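Local coordinates for uncharacterized protein VP1736 (PDB 3LXQ) that is of unknown function but belongs to the sulfatase family, within the alkaline phosphatase clan of alpha/beta folds, at residues T360-R365 / N442-K447; K52-V57 / A432-K437; R132-I137 / S149-K154; I340-D345 / D375-M380; N87-L92 / K239-L244. All blocks are in the same frame, centred on the assembly; numbering follows the deposited sequence.

Contact 1 (T360-R365 / N442-K447); sequences TPMIGR and NWYSSK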
# COMPACT_ATOMS: atom_id res chain seq x y z
N THR A 360 -7.04 -4.26 -16.20
CA THR A 360 -5.75 -4.63 -15.64
C THR A 360 -5.79 -6.06 -15.12
O THR A 360 -6.88 -6.62 -14.96
CB THR A 360 -5.33 -3.67 -14.49
OG1 THR A 360 -5.88 -4.13 -13.25
CG2 THR A 360 -5.77 -2.23 -14.75
N PRO A 361 -4.61 -6.65 -14.84
CA PRO A 361 -4.60 -7.96 -14.22
C PRO A 361 -4.70 -7.92 -12.69
O PRO A 361 -4.58 -8.96 -12.05
CB PRO A 361 -3.25 -8.53 -14.66
CG PRO A 361 -2.38 -7.34 -14.76
CD PRO A 361 -3.27 -6.24 -15.30
N MSE A 362 -4.93 -6.75 -12.10
CA MSE A 362 -5.03 -6.62 -10.64
C MSE A 362 -6.20 -7.41 -10.06
O MSE A 362 -7.33 -7.31 -10.55
CB MSE A 362 -5.14 -5.15 -10.21
CG MSE A 362 -4.01 -4.26 -10.66
SE MSE A 362 -4.03 -2.55 -9.74
CE MSE A 362 -5.43 -1.64 -10.76
N ILE A 363 -5.94 -8.17 -9.00
CA ILE A 363 -6.97 -8.95 -8.35
C ILE A 363 -7.49 -8.27 -7.07
O ILE A 363 -8.42 -8.75 -6.44
CB ILE A 363 -6.53 -10.40 -8.07
CG1 ILE A 363 -5.38 -10.45 -7.06
CG2 ILE A 363 -6.16 -11.08 -9.38
CD1 ILE A 363 -5.06 -11.84 -6.55
N GLY A 364 -6.89 -7.13 -6.72
CA GLY A 364 -7.37 -6.31 -5.61
C GLY A 364 -8.73 -5.69 -5.89
O GLY A 364 -9.10 -5.46 -7.05
N ARG A 365 -9.46 -5.38 -4.82
CA ARG A 365 -10.87 -4.99 -4.88
C ARG A 365 -11.02 -3.49 -5.08
O ARG A 365 -10.24 -2.70 -4.53
CB ARG A 365 -11.57 -5.40 -3.59
CG ARG A 365 -11.90 -6.88 -3.45
CD ARG A 365 -10.68 -7.77 -3.11
NE ARG A 365 -11.11 -9.15 -2.91
CZ ARG A 365 -11.60 -9.63 -1.76
NH1 ARG A 365 -11.69 -8.84 -0.69
NH2 ARG A 365 -12.00 -10.91 -1.68
N ASN A 442 5.10 -14.49 -16.41
CA ASN A 442 4.87 -13.17 -17.00
C ASN A 442 3.39 -12.85 -17.14
O ASN A 442 2.93 -12.33 -18.17
CB ASN A 442 5.58 -13.03 -18.35
CG ASN A 442 7.03 -13.45 -18.28
OD1 ASN A 442 7.40 -14.52 -18.77
ND2 ASN A 442 7.86 -12.63 -17.63
N TRP A 443 2.65 -13.14 -16.07
CA TRP A 443 1.21 -12.95 -16.07
C TRP A 443 0.82 -11.55 -15.62
O TRP A 443 -0.36 -11.22 -15.55
CB TRP A 443 0.50 -13.98 -15.19
CG TRP A 443 0.52 -15.39 -15.74
CD1 TRP A 443 0.75 -15.78 -17.04
CD2 TRP A 443 0.25 -16.59 -15.00
NE1 TRP A 443 0.66 -17.15 -17.14
CE2 TRP A 443 0.35 -17.67 -15.91
CE3 TRP A 443 -0.06 -16.86 -13.66
CZ2 TRP A 443 0.15 -19.00 -15.52
CZ3 TRP A 443 -0.25 -18.18 -13.27
CH2 TRP A 443 -0.14 -19.23 -14.19
N TYR A 444 1.82 -10.71 -15.37
CA TYR A 444 1.54 -9.43 -14.76
C TYR A 444 2.23 -8.27 -15.50
O TYR A 444 2.71 -7.32 -14.87
CB TYR A 444 1.89 -9.48 -13.27
CG TYR A 444 0.94 -8.70 -12.38
CD1 TYR A 444 -0.28 -9.25 -11.98
CD2 TYR A 444 1.28 -7.43 -11.92
CE1 TYR A 444 -1.16 -8.54 -11.15
CE2 TYR A 444 0.42 -6.72 -11.09
CZ TYR A 444 -0.79 -7.27 -10.71
OH TYR A 444 -1.62 -6.53 -9.89
N SER A 445 2.24 -8.36 -16.83
CA SER A 445 2.85 -7.35 -17.67
C SER A 445 1.94 -6.14 -17.86
O SER A 445 0.76 -6.19 -17.52
CB SER A 445 3.12 -7.96 -19.04
OG SER A 445 1.93 -7.98 -19.79
N SER A 446 2.50 -5.07 -18.42
CA SER A 446 1.71 -3.89 -18.78
C SER A 446 1.13 -3.92 -20.19
O SER A 446 0.63 -2.89 -20.66
CB SER A 446 2.47 -2.58 -18.55
OG SER A 446 3.86 -2.70 -18.75
N LYS A 447 1.17 -5.07 -20.86
CA LYS A 447 0.56 -5.19 -22.20
C LYS A 447 -0.96 -5.03 -22.12
O LYS A 447 -1.61 -5.57 -21.21
CB LYS A 447 0.92 -6.52 -22.88
O HOH W 1 -2.86 -8.17 -8.31
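Pro361 lies over one face of the Tyr444 ring, its CG 4.1 Å from the centroid and 17° off the normal, offset toward the rim. This is a CH-pi contact, for which a rigid, polarised proline ring suits an aromatic face. Next to it, CB and CG of Met362, a selenomethionine, reach the phenol end; CG is 3.4 Å from Tyr444 OH. CG anti to the carbonyl carbon (chi1 -58°) and an extended chi2 lead the selenium away to Pro347, Pro348 and Leu351 of helix 346-353. No direct hydrogen bond joins the two segments. Instead one water bridges them, accepting from Ile363 N at 3.2 Å and donating to Tyr444 OH at 2.6 Å. Further out, Thr360 OG1 accepts from Met362 N at 3.0 Å, an ST turn within 360-365. Phe144 and Phe162 meet the tyrosine ring. Tyr444 OH can donate only to the carbonyl Thr142 O while it accepts from the water, consistent with a neutral phenol with both functions used.

Contact 2 (K52-V57 / A432-K437); sequences KMLDLV and ALFASK
The ring of Phe434 is the one aromatic group here: CG1 of Val57 sits over one of its faces, 4.2 Å from the centroid, while SE of Met53 and CD1 of Leu54 come up to its edge near the ring plane. Phe434 has CG anti to its backbone N (chi1 172°), which sends the ring between the helices so that helix 52-57 meets it from both face and rim. Branched Val57 suits this spot because its second methyl, CG2, packs 3.9 Å from Phe434 CB. Leu54 CD1 approaches Phe434 CE1 to 3.9 Å. Met53, present as selenomethionine, is the flexible filler: bent at chi2 and chi3, it lays SE across Phe434 CA at 4.0 Å and carries CE to Lys437 CB at 3.7 Å. Lys437 contributes just the aliphatic base of its chain to this packing; its ammonium turns away to a salt bridge with Glu42. Lys52, likewise, reaches Asp426 on helix 422-441. With no hydrogen bond across it, the contact is apolar packing of two helices whose axes approach to 10.0 Å and cross at -114°, steeply enough to confine it to one patch, where helix 50-61 near the modelled N terminus meets the long C-terminal helix 422-441.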
# COMPACT_ATOMS: atom_id res chain seq x y z
N LYS A 52 -6.83 -25.11 -11.32
CA LYS A 52 -7.45 -25.05 -10.00
C LYS A 52 -7.05 -23.77 -9.24
O LYS A 52 -7.90 -23.07 -8.68
CB LYS A 52 -7.11 -26.31 -9.18
CG LYS A 52 -7.70 -26.30 -7.77
CD LYS A 52 -7.42 -27.56 -7.00
CE LYS A 52 -7.87 -27.39 -5.55
NZ LYS A 52 -7.60 -28.60 -4.73
N MSE A 53 -5.75 -23.46 -9.25
CA MSE A 53 -5.21 -22.28 -8.60
C MSE A 53 -5.80 -20.97 -9.15
O MSE A 53 -6.36 -20.16 -8.38
CB MSE A 53 -3.67 -22.32 -8.68
CG MSE A 53 -2.94 -21.26 -7.86
SE MSE A 53 -2.68 -19.62 -8.89
CE MSE A 53 -1.13 -20.21 -9.92
N LEU A 54 -5.71 -20.77 -10.46
CA LEU A 54 -6.26 -19.57 -11.09
C LEU A 54 -7.75 -19.40 -10.84
O LEU A 54 -8.22 -18.28 -10.63
CB LEU A 54 -6.01 -19.56 -12.60
CG LEU A 54 -4.79 -18.84 -13.19
CD1 LEU A 54 -4.12 -17.91 -12.17
CD2 LEU A 54 -3.79 -19.83 -13.75
N ASP A 55 -8.50 -20.50 -10.86
CA ASP A 55 -9.93 -20.43 -10.65
C ASP A 55 -10.25 -19.93 -9.26
O ASP A 55 -11.10 -19.05 -9.10
CB ASP A 55 -10.61 -21.79 -10.92
CG ASP A 55 -10.65 -22.14 -12.39
OD1 ASP A 55 -10.37 -21.25 -13.23
OD2 ASP A 55 -10.97 -23.30 -12.71
N LEU A 56 -9.53 -20.44 -8.26
CA LEU A 56 -9.76 -20.04 -6.89
C LEU A 56 -9.30 -18.60 -6.66
O LEU A 56 -9.92 -17.89 -5.86
CB LEU A 56 -9.08 -21.00 -5.91
CG LEU A 56 -9.69 -22.40 -5.85
CD1 LEU A 56 -8.77 -23.33 -5.08
CD2 LEU A 56 -11.10 -22.39 -5.24
N VAL A 57 -8.25 -18.18 -7.36
CA VAL A 57 -7.75 -16.80 -7.28
C VAL A 57 -8.78 -15.83 -7.88
O VAL A 57 -9.20 -14.87 -7.23
CB VAL A 57 -6.32 -16.66 -7.92
CG1 VAL A 57 -5.91 -15.21 -8.11
CG2 VAL A 57 -5.27 -17.39 -7.06
N ALA A 432 -1.69 -17.83 -1.92
CA ALA A 432 -0.27 -17.92 -1.54
C ALA A 432 0.65 -18.16 -2.74
O ALA A 432 1.78 -17.68 -2.76
CB ALA A 432 -0.07 -19.04 -0.52
N LEU A 433 0.16 -18.92 -3.72
CA LEU A 433 0.96 -19.34 -4.86
C LEU A 433 0.96 -18.37 -6.03
O LEU A 433 1.83 -18.45 -6.91
CB LEU A 433 0.45 -20.69 -5.38
CG LEU A 433 0.60 -21.91 -4.49
CD1 LEU A 433 -0.17 -23.08 -5.08
CD2 LEU A 433 2.08 -22.26 -4.31
N PHE A 434 -0.04 -17.49 -6.07
CA PHE A 434 -0.32 -16.75 -7.31
C PHE A 434 0.84 -15.87 -7.78
O PHE A 434 1.29 -16.01 -8.92
CB PHE A 434 -1.62 -15.94 -7.21
CG PHE A 434 -1.84 -15.03 -8.39
CD1 PHE A 434 -2.14 -15.55 -9.64
CD2 PHE A 434 -1.73 -13.66 -8.24
CE1 PHE A 434 -2.33 -14.72 -10.72
CE2 PHE A 434 -1.92 -12.81 -9.33
CZ PHE A 434 -2.22 -13.35 -10.58
N ALA A 435 1.33 -14.99 -6.91
CA ALA A 435 2.38 -14.05 -7.28
C ALA A 435 3.63 -14.77 -7.76
O ALA A 435 4.23 -14.37 -8.77
CB ALA A 435 2.71 -13.12 -6.14
N SER A 436 4.01 -15.83 -7.04
CA SER A 436 5.15 -16.65 -7.41
C SER A 436 5.01 -17.24 -8.82
O SER A 436 5.95 -17.21 -9.61
CB SER A 436 5.35 -17.75 -6.37
OG SER A 436 6.44 -18.58 -6.69
N LYS A 437 3.81 -17.73 -9.16
CA LYS A 437 3.57 -18.28 -10.48
C LYS A 437 3.41 -17.20 -11.55
O LYS A 437 3.85 -17.37 -12.70
CB LYS A 437 2.37 -19.23 -10.47
CG LYS A 437 2.67 -20.62 -9.91
CD LYS A 437 3.03 -21.58 -11.06
CE LYS A 437 3.41 -22.96 -10.56
NZ LYS A 437 4.87 -23.08 -10.21

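Contact 3 (R132-I137 / S149-K154); sequences RSVRGI and SRAVVK
The first turns of helix 133-141, with Arg132 at the N-cap, run against an irregular loop that closes in a type I turn from Ala151 to Lys154, and the backbones come closest at Arg135 and Ala151, CA to CA 5.0 Å. Alanine suits that approach: its CB lies 3.6 Å from Val134 O. Val134 is the apolar centre, CG1 meeting Val153 CG1 at 3.7 Å; CG2 takes the crowded position between backbone N and carbonyl carbon, which places it against Ala151 CB at 3.8 Å. Val153 CG2 also packs on Ile137 CG2.

Arg135, with CG anti to its N (chi1 -178°), bends at chi2 and chi3 to reach the loop. NH2 donates to Ser149 O at 3.0 Å, though the donor stands above the carbonyl plane and the bond is bent (139°); NH1 adds a weak bond to the same oxygen. The backbone N of Ala151 lies over the guanidinium face without bonding to it. Glu138 OE1 forms a salt bridge with Arg135 NE, and its OE2 accepts Val152 N, fixing helix and loop together. At the helix start, Ser133 OG bonds Glu94, Asp305 and His306, a cluster consistent with the alkaline phosphatase superfamily, in which the active site gathers at a helix N terminus beside the central sheet.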
# COMPACT_ATOMS: atom_id res chain seq x y z
N ARG A 132 8.23 -5.22 4.46
CA ARG A 132 9.33 -4.41 3.94
C ARG A 132 8.82 -3.29 3.05
O ARG A 132 7.77 -3.40 2.44
CB ARG A 132 10.34 -5.29 3.18
CG ARG A 132 11.06 -6.33 4.07
CD ARG A 132 11.73 -7.38 3.21
NE ARG A 132 12.65 -8.24 3.96
CZ ARG A 132 12.32 -9.42 4.48
NH1 ARG A 132 11.09 -9.91 4.37
NH2 ARG A 132 13.24 -10.11 5.13
N SER A 133 9.58 -2.20 3.03
CA SER A 133 9.22 -1.03 2.26
C SER A 133 8.94 -1.32 0.80
O SER A 133 7.91 -0.86 0.27
CB SER A 133 10.29 0.05 2.42
OG SER A 133 10.34 0.49 3.78
N VAL A 134 9.80 -2.09 0.13
CA VAL A 134 9.58 -2.38 -1.29
C VAL A 134 8.27 -3.15 -1.53
O VAL A 134 7.66 -2.98 -2.58
CB VAL A 134 10.76 -3.09 -2.04
CG1 VAL A 134 11.91 -2.12 -2.29
CG2 VAL A 134 11.22 -4.34 -1.33
N ARG A 135 7.83 -3.96 -0.56
CA ARG A 135 6.55 -4.68 -0.71
C ARG A 135 5.36 -3.73 -0.56
O ARG A 135 4.33 -3.90 -1.25
CB ARG A 135 6.46 -5.90 0.22
CG ARG A 135 5.15 -6.70 0.05
CD ARG A 135 5.39 -8.19 0.17
NE ARG A 135 5.88 -8.82 -1.08
CZ ARG A 135 6.60 -9.94 -1.08
NH1 ARG A 135 6.93 -10.50 0.08
NH2 ARG A 135 7.00 -10.51 -2.21
N GLY A 136 5.50 -2.72 0.29
CA GLY A 136 4.47 -1.66 0.35
C GLY A 136 4.40 -0.82 -0.91
O GLY A 136 3.30 -0.40 -1.33
N ILE A 137 5.55 -0.57 -1.52
CA ILE A 137 5.60 0.10 -2.84
C ILE A 137 4.98 -0.82 -3.90
O ILE A 137 4.19 -0.37 -4.74
CB ILE A 137 7.05 0.50 -3.22
CG1 ILE A 137 7.61 1.49 -2.18
CG2 ILE A 137 7.12 1.08 -4.65
CD1 ILE A 137 9.12 1.66 -2.20
N SER A 149 9.38 -14.67 -1.95
CA SER A 149 10.50 -13.96 -2.52
C SER A 149 10.41 -12.48 -2.20
O SER A 149 9.45 -12.03 -1.55
CB SER A 149 10.54 -14.13 -4.05
OG SER A 149 10.89 -15.45 -4.39
N ARG A 150 11.39 -11.73 -2.67
CA ARG A 150 11.40 -10.28 -2.51
C ARG A 150 10.31 -9.68 -3.39
O ARG A 150 9.94 -10.25 -4.42
CB ARG A 150 12.77 -9.71 -2.87
CG ARG A 150 13.93 -10.39 -2.14
CD ARG A 150 15.31 -9.83 -2.51
NE ARG A 150 15.55 -9.72 -3.95
CZ ARG A 150 16.03 -10.69 -4.73
NH1 ARG A 150 16.30 -11.89 -4.23
NH2 ARG A 150 16.22 -10.46 -6.04
N ALA A 151 9.78 -8.53 -2.98
CA ALA A 151 8.90 -7.74 -3.86
C ALA A 151 9.53 -7.52 -5.25
O ALA A 151 10.76 -7.47 -5.39
CB ALA A 151 8.60 -6.42 -3.21
N VAL A 152 8.67 -7.35 -6.26
CA VAL A 152 9.09 -7.18 -7.65
C VAL A 152 9.90 -5.91 -7.91
O VAL A 152 10.48 -5.76 -8.99
CB VAL A 152 7.89 -7.22 -8.65
CG1 VAL A 152 7.01 -8.44 -8.43
CG2 VAL A 152 7.10 -5.92 -8.61
N VAL A 153 9.95 -5.01 -6.93
CA VAL A 153 10.82 -3.82 -7.05
C VAL A 153 12.28 -4.28 -7.19
O VAL A 153 13.09 -3.60 -7.83
CB VAL A 153 10.69 -2.88 -5.83
CG1 VAL A 153 11.60 -1.65 -5.98
CG2 VAL A 153 9.24 -2.47 -5.61
N LYS A 154 12.58 -5.44 -6.62
CA LYS A 154 13.94 -5.98 -6.60
C LYS A 154 14.13 -7.23 -7.47
O LYS A 154 15.21 -7.81 -7.48
CB LYS A 154 14.38 -6.28 -5.16
CG LYS A 154 14.60 -5.04 -4.33
CD LYS A 154 15.05 -5.36 -2.92
CE LYS A 154 15.58 -4.11 -2.26
NZ LYS A 154 15.88 -4.33 -0.81

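Contact 4 (I340-D345 / D375-M380); sequences IANNID and DERAMM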
# COMPACT_ATOMS: atom_id res chain seq x y z
N ILE A 340 -12.39 -5.78 6.00
CA ILE A 340 -11.01 -6.27 5.93
C ILE A 340 -10.50 -6.09 4.50
O ILE A 340 -11.16 -6.52 3.55
CB ILE A 340 -10.85 -7.77 6.35
CG1 ILE A 340 -11.53 -8.04 7.69
CG2 ILE A 340 -9.35 -8.13 6.47
CD1 ILE A 340 -11.71 -9.50 7.97
N ALA A 341 -9.34 -5.47 4.38
CA ALA A 341 -8.74 -5.18 3.08
C ALA A 341 -7.22 -5.21 3.16
O ALA A 341 -6.65 -5.26 4.25
CB ALA A 341 -9.23 -3.82 2.57
N ASN A 342 -6.57 -5.21 1.99
CA ASN A 342 -5.12 -5.15 1.85
C ASN A 342 -4.77 -3.86 1.15
O ASN A 342 -5.60 -3.29 0.45
CB ASN A 342 -4.62 -6.29 0.96
CG ASN A 342 -4.19 -7.52 1.74
OD1 ASN A 342 -4.48 -8.64 1.32
ND2 ASN A 342 -3.46 -7.33 2.83
N ASN A 343 -3.53 -3.42 1.30
CA ASN A 343 -3.04 -2.30 0.50
C ASN A 343 -3.05 -2.54 -1.02
O ASN A 343 -3.11 -1.59 -1.79
CB ASN A 343 -1.67 -1.79 1.00
CG ASN A 343 -0.64 -2.89 1.17
OD1 ASN A 343 -0.89 -4.08 0.95
ND2 ASN A 343 0.56 -2.48 1.58
N ILE A 344 -3.00 -3.81 -1.45
CA ILE A 344 -3.18 -4.13 -2.88
C ILE A 344 -4.61 -3.84 -3.41
O ILE A 344 -4.83 -3.81 -4.63
CB ILE A 344 -2.78 -5.59 -3.23
CG1 ILE A 344 -3.69 -6.59 -2.52
CG2 ILE A 344 -1.30 -5.86 -2.92
CD1 ILE A 344 -3.69 -7.94 -3.17
N ASP A 345 -5.56 -3.59 -2.51
CA ASP A 345 -6.91 -3.15 -2.91
C ASP A 345 -6.95 -1.65 -3.16
O ASP A 345 -7.91 -1.12 -3.74
CB ASP A 345 -7.96 -3.51 -1.84
CG ASP A 345 -8.00 -4.99 -1.52
OD1 ASP A 345 -7.82 -5.80 -2.44
OD2 ASP A 345 -8.21 -5.36 -0.34
N ASP A 375 -16.49 -12.07 1.69
CA ASP A 375 -15.39 -11.73 0.78
C ASP A 375 -14.30 -10.83 1.39
O ASP A 375 -13.21 -10.68 0.82
CB ASP A 375 -15.94 -11.16 -0.52
CG ASP A 375 -16.74 -12.20 -1.30
OD1 ASP A 375 -16.30 -13.37 -1.37
OD2 ASP A 375 -17.81 -11.83 -1.84
N GLU A 376 -14.57 -10.26 2.57
CA GLU A 376 -13.55 -9.50 3.28
C GLU A 376 -12.36 -10.40 3.54
O GLU A 376 -12.55 -11.55 3.93
CB GLU A 376 -14.08 -8.98 4.61
CG GLU A 376 -15.21 -7.98 4.44
CD GLU A 376 -15.63 -7.35 5.75
OE1 GLU A 376 -14.89 -7.47 6.76
OE2 GLU A 376 -16.71 -6.73 5.75
N ARG A 377 -11.15 -9.89 3.30
CA ARG A 377 -9.93 -10.69 3.46
C ARG A 377 -8.67 -9.83 3.47
O ARG A 377 -8.65 -8.70 2.95
CB ARG A 377 -9.80 -11.78 2.38
CG ARG A 377 -9.56 -11.27 0.94
CD ARG A 377 -8.05 -11.11 0.62
NE ARG A 377 -7.85 -10.47 -0.68
CZ ARG A 377 -7.82 -9.15 -0.90
NH1 ARG A 377 -7.95 -8.29 0.11
NH2 ARG A 377 -7.64 -8.69 -2.14
N ALA A 378 -7.62 -10.40 4.05
CA ALA A 378 -6.28 -9.83 4.01
C ALA A 378 -5.26 -10.95 3.83
O ALA A 378 -5.25 -11.96 4.59
CB ALA A 378 -5.97 -9.05 5.31
N MSE A 379 -4.42 -10.79 2.82
CA MSE A 379 -3.26 -11.65 2.65
C MSE A 379 -2.07 -10.99 3.32
O MSE A 379 -1.84 -9.80 3.14
CB MSE A 379 -2.94 -11.84 1.16
CG MSE A 379 -4.14 -12.12 0.30
SE MSE A 379 -3.44 -12.55 -1.47
CE MSE A 379 -4.92 -11.82 -2.57
N MSE A 380 -1.30 -11.76 4.07
CA MSE A 380 -0.06 -11.22 4.61
C MSE A 380 1.10 -12.21 4.65
O MSE A 380 0.93 -13.40 4.96
CB MSE A 380 -0.29 -10.46 5.93
CG MSE A 380 -0.98 -11.21 7.02
SE MSE A 380 -2.23 -10.14 8.09
CE MSE A 380 -3.68 -11.42 7.89
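Arg377 grips Asp345 end-on, NH2 to OD1 at 2.9 Å and NH1 to OD2 at 3.0 Å, each on a syn lone pair, the two flat groups only 3° from coplanar. Asp345 OD2 accepts a second bond, from Asn342 N, and OD1 takes Arg365 N; this buried, multiply held carboxylate is probably ionised. Asn342 works like a peptide unit: OD1 receives Met379 N at 2.6 Å on an in-plane lone pair, and ND2 gives to Met379 O at 3.0 Å and to Tyr127 O. Glu376 OE1 accepts Ile340 N at 3.1 Å and also pairs with Arg391. Ile340 CG2 rests on Ala378 CB at 3.7 Å, and Ile344 CD1 meets Met379 CE, a selenomethionine methyl. Strand 341-342 lies beside 121-127 in the mixed core sheet; 377-382 is outermost in the antiparallel sheet. Apart from one weak backbone bond, Arg377 N to Ile340 O, side chains join the sheets; in sulfatase folds a smaller C-terminal antiparallel sheet packs on the alpha/beta core.

Contact 5 (N87-L92 / K239-L244); sequences NLVILL and KPFFSL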
# COMPACT_ATOMS: atom_id res chain seq x y z
N ASN A 87 -6.53 14.17 -10.09
CA ASN A 87 -5.14 13.90 -9.75
C ASN A 87 -5.09 12.85 -8.65
O ASN A 87 -6.04 12.71 -7.86
CB ASN A 87 -4.44 15.18 -9.26
CG ASN A 87 -4.50 16.32 -10.26
OD1 ASN A 87 -4.20 16.16 -11.45
ND2 ASN A 87 -4.85 17.50 -9.77
N LEU A 88 -4.00 12.10 -8.58
CA LEU A 88 -3.83 11.10 -7.53
C LEU A 88 -2.51 11.21 -6.76
O LEU A 88 -1.43 11.06 -7.32
CB LEU A 88 -3.99 9.68 -8.10
CG LEU A 88 -3.72 8.52 -7.16
CD1 LEU A 88 -4.72 8.45 -6.00
CD2 LEU A 88 -3.72 7.22 -7.95
N VAL A 89 -2.63 11.47 -5.45
CA VAL A 89 -1.47 11.65 -4.59
C VAL A 89 -1.47 10.53 -3.56
O VAL A 89 -2.42 10.39 -2.77
CB VAL A 89 -1.45 13.05 -3.93
CG1 VAL A 89 -0.45 13.13 -2.81
CG2 VAL A 89 -1.16 14.13 -4.98
N ILE A 90 -0.42 9.71 -3.60
CA ILE A 90 -0.21 8.67 -2.60
C ILE A 90 0.88 9.11 -1.62
O ILE A 90 2.02 9.35 -2.00
CB ILE A 90 0.19 7.32 -3.27
CG1 ILE A 90 -0.95 6.80 -4.16
CG2 ILE A 90 0.57 6.27 -2.19
CD1 ILE A 90 -0.56 5.57 -5.03
N LEU A 91 0.53 9.21 -0.34
CA LEU A 91 1.46 9.67 0.68
C LEU A 91 1.81 8.45 1.51
O LEU A 91 1.14 8.16 2.51
CB LEU A 91 0.84 10.77 1.55
CG LEU A 91 0.29 11.99 0.82
CD1 LEU A 91 -0.48 12.93 1.78
CD2 LEU A 91 1.40 12.75 0.10
N LEU A 92 2.84 7.73 1.07
CA LEU A 92 3.25 6.47 1.68
C LEU A 92 4.05 6.71 2.96
O LEU A 92 5.02 7.48 2.98
CB LEU A 92 4.01 5.59 0.66
CG LEU A 92 4.39 4.15 1.06
CD1 LEU A 92 3.20 3.29 1.37
CD2 LEU A 92 5.24 3.48 -0.02
N LYS A 239 -1.90 18.72 -17.54
CA LYS A 239 -2.02 17.28 -17.25
C LYS A 239 -2.54 16.92 -15.87
O LYS A 239 -2.22 17.58 -14.88
CB LYS A 239 -0.70 16.55 -17.52
CG LYS A 239 -0.39 16.40 -19.01
CD LYS A 239 0.56 15.25 -19.29
CE LYS A 239 0.46 14.83 -20.75
NZ LYS A 239 1.36 13.70 -21.09
N PRO A 240 -3.36 15.86 -15.81
CA PRO A 240 -3.58 15.21 -14.54
C PRO A 240 -2.27 14.53 -14.13
O PRO A 240 -1.55 14.00 -14.99
CB PRO A 240 -4.66 14.17 -14.86
CG PRO A 240 -4.53 13.92 -16.33
CD PRO A 240 -4.15 15.25 -16.90
N PHE A 241 -1.94 14.57 -12.85
CA PHE A 241 -0.72 13.93 -12.37
C PHE A 241 -0.98 12.83 -11.34
O PHE A 241 -1.96 12.89 -10.60
CB PHE A 241 0.25 14.96 -11.78
CG PHE A 241 -0.31 15.75 -10.62
CD1 PHE A 241 -0.10 15.34 -9.32
CD2 PHE A 241 -1.03 16.92 -10.85
CE1 PHE A 241 -0.60 16.07 -8.25
CE2 PHE A 241 -1.53 17.66 -9.78
CZ PHE A 241 -1.32 17.23 -8.48
N PHE A 242 -0.07 11.85 -11.32
CA PHE A 242 -0.04 10.81 -10.31
C PHE A 242 1.28 10.90 -9.57
O PHE A 242 2.35 10.76 -10.17
CB PHE A 242 -0.22 9.41 -10.93
CG PHE A 242 0.23 8.28 -10.02
CD1 PHE A 242 -0.32 8.11 -8.75
CD2 PHE A 242 1.20 7.37 -10.45
CE1 PHE A 242 0.10 7.06 -7.91
CE2 PHE A 242 1.62 6.32 -9.63
CZ PHE A 242 1.07 6.17 -8.35
N SER A 243 1.20 11.12 -8.26
CA SER A 243 2.38 11.29 -7.43
C SER A 243 2.47 10.30 -6.28
O SER A 243 1.56 10.20 -5.45
CB SER A 243 2.42 12.72 -6.91
OG SER A 243 3.59 12.96 -6.14
N LEU A 244 3.58 9.57 -6.22
CA LEU A 244 3.93 8.74 -5.06
C LEU A 244 4.97 9.48 -4.22
O LEU A 244 6.05 9.78 -4.70
CB LEU A 244 4.45 7.36 -5.50
CG LEU A 244 5.05 6.47 -4.40
CD1 LEU A 244 4.02 6.13 -3.33
CD2 LEU A 244 5.67 5.21 -4.96
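Asn87 and Phe241 bury the most surface, and they do so on each other. The amide of Asn87 stacks on the Phe241 ring, the planes 22° apart, and its CB makes a separate CH-pi contact over the face, 3.9 Å from the centroid. OD1 accepts Phe241 N at 3.1 Å, from above the carbonyl plane, and ND2 goes on to Thr298 OG1, so one small amide covers the ring and bonds the backbone where the strands start. Phe241 reaches this place with CG between its backbone N and carbonyl carbon (chi1 59°), and CG2 of Val89 meets its edge. From here two strands pair Leu88 with Phe242, Val89 with Ser243 and Ile90 with Leu244, a parallel part of the mixed central sheet of the alpha/beta core, which strand 298-304 continues beyond 87-93. The bonds Leu88 N to Phe241 O, Ser243 N to Leu88 O and Ile90 N to Ser243 O run nearly along the C=O axes. Ile90, beta-branched as suits a strand, lays CD1 at the edge of the Phe242 ring, 3.3 Å from CE1. Leu88 CD2 lies alongside Phe242 CD1 at 3.6 Å; helix 165-171 covers that face, with helix 220-234 on the Val89 and Ser243 face.

How the contacts relate
From the N terminus, contact 2 opens first, on helix 50-61, and closes only at the C-terminal helix, so contacts 5, 3 and 4 are nested in its loop. Contact 5 opens at 87-92 and closes at 239-244 in the core sheet, with contact 3 nested inside it; the two touch through Ile137 and Leu92. Contact 4 then opens at 340-345, and contact 1 opens at 360-365 before contact 4 closes at 375-380, so these two cross; Arg365 bonds Asp345 and Asp375. Contact 1 closes at 442-447, after contact 2, and so crosses that as well, Trp443 packing on Leu54. Together they join the terminal helices, the central sheet and the C-terminal antiparallel sheet.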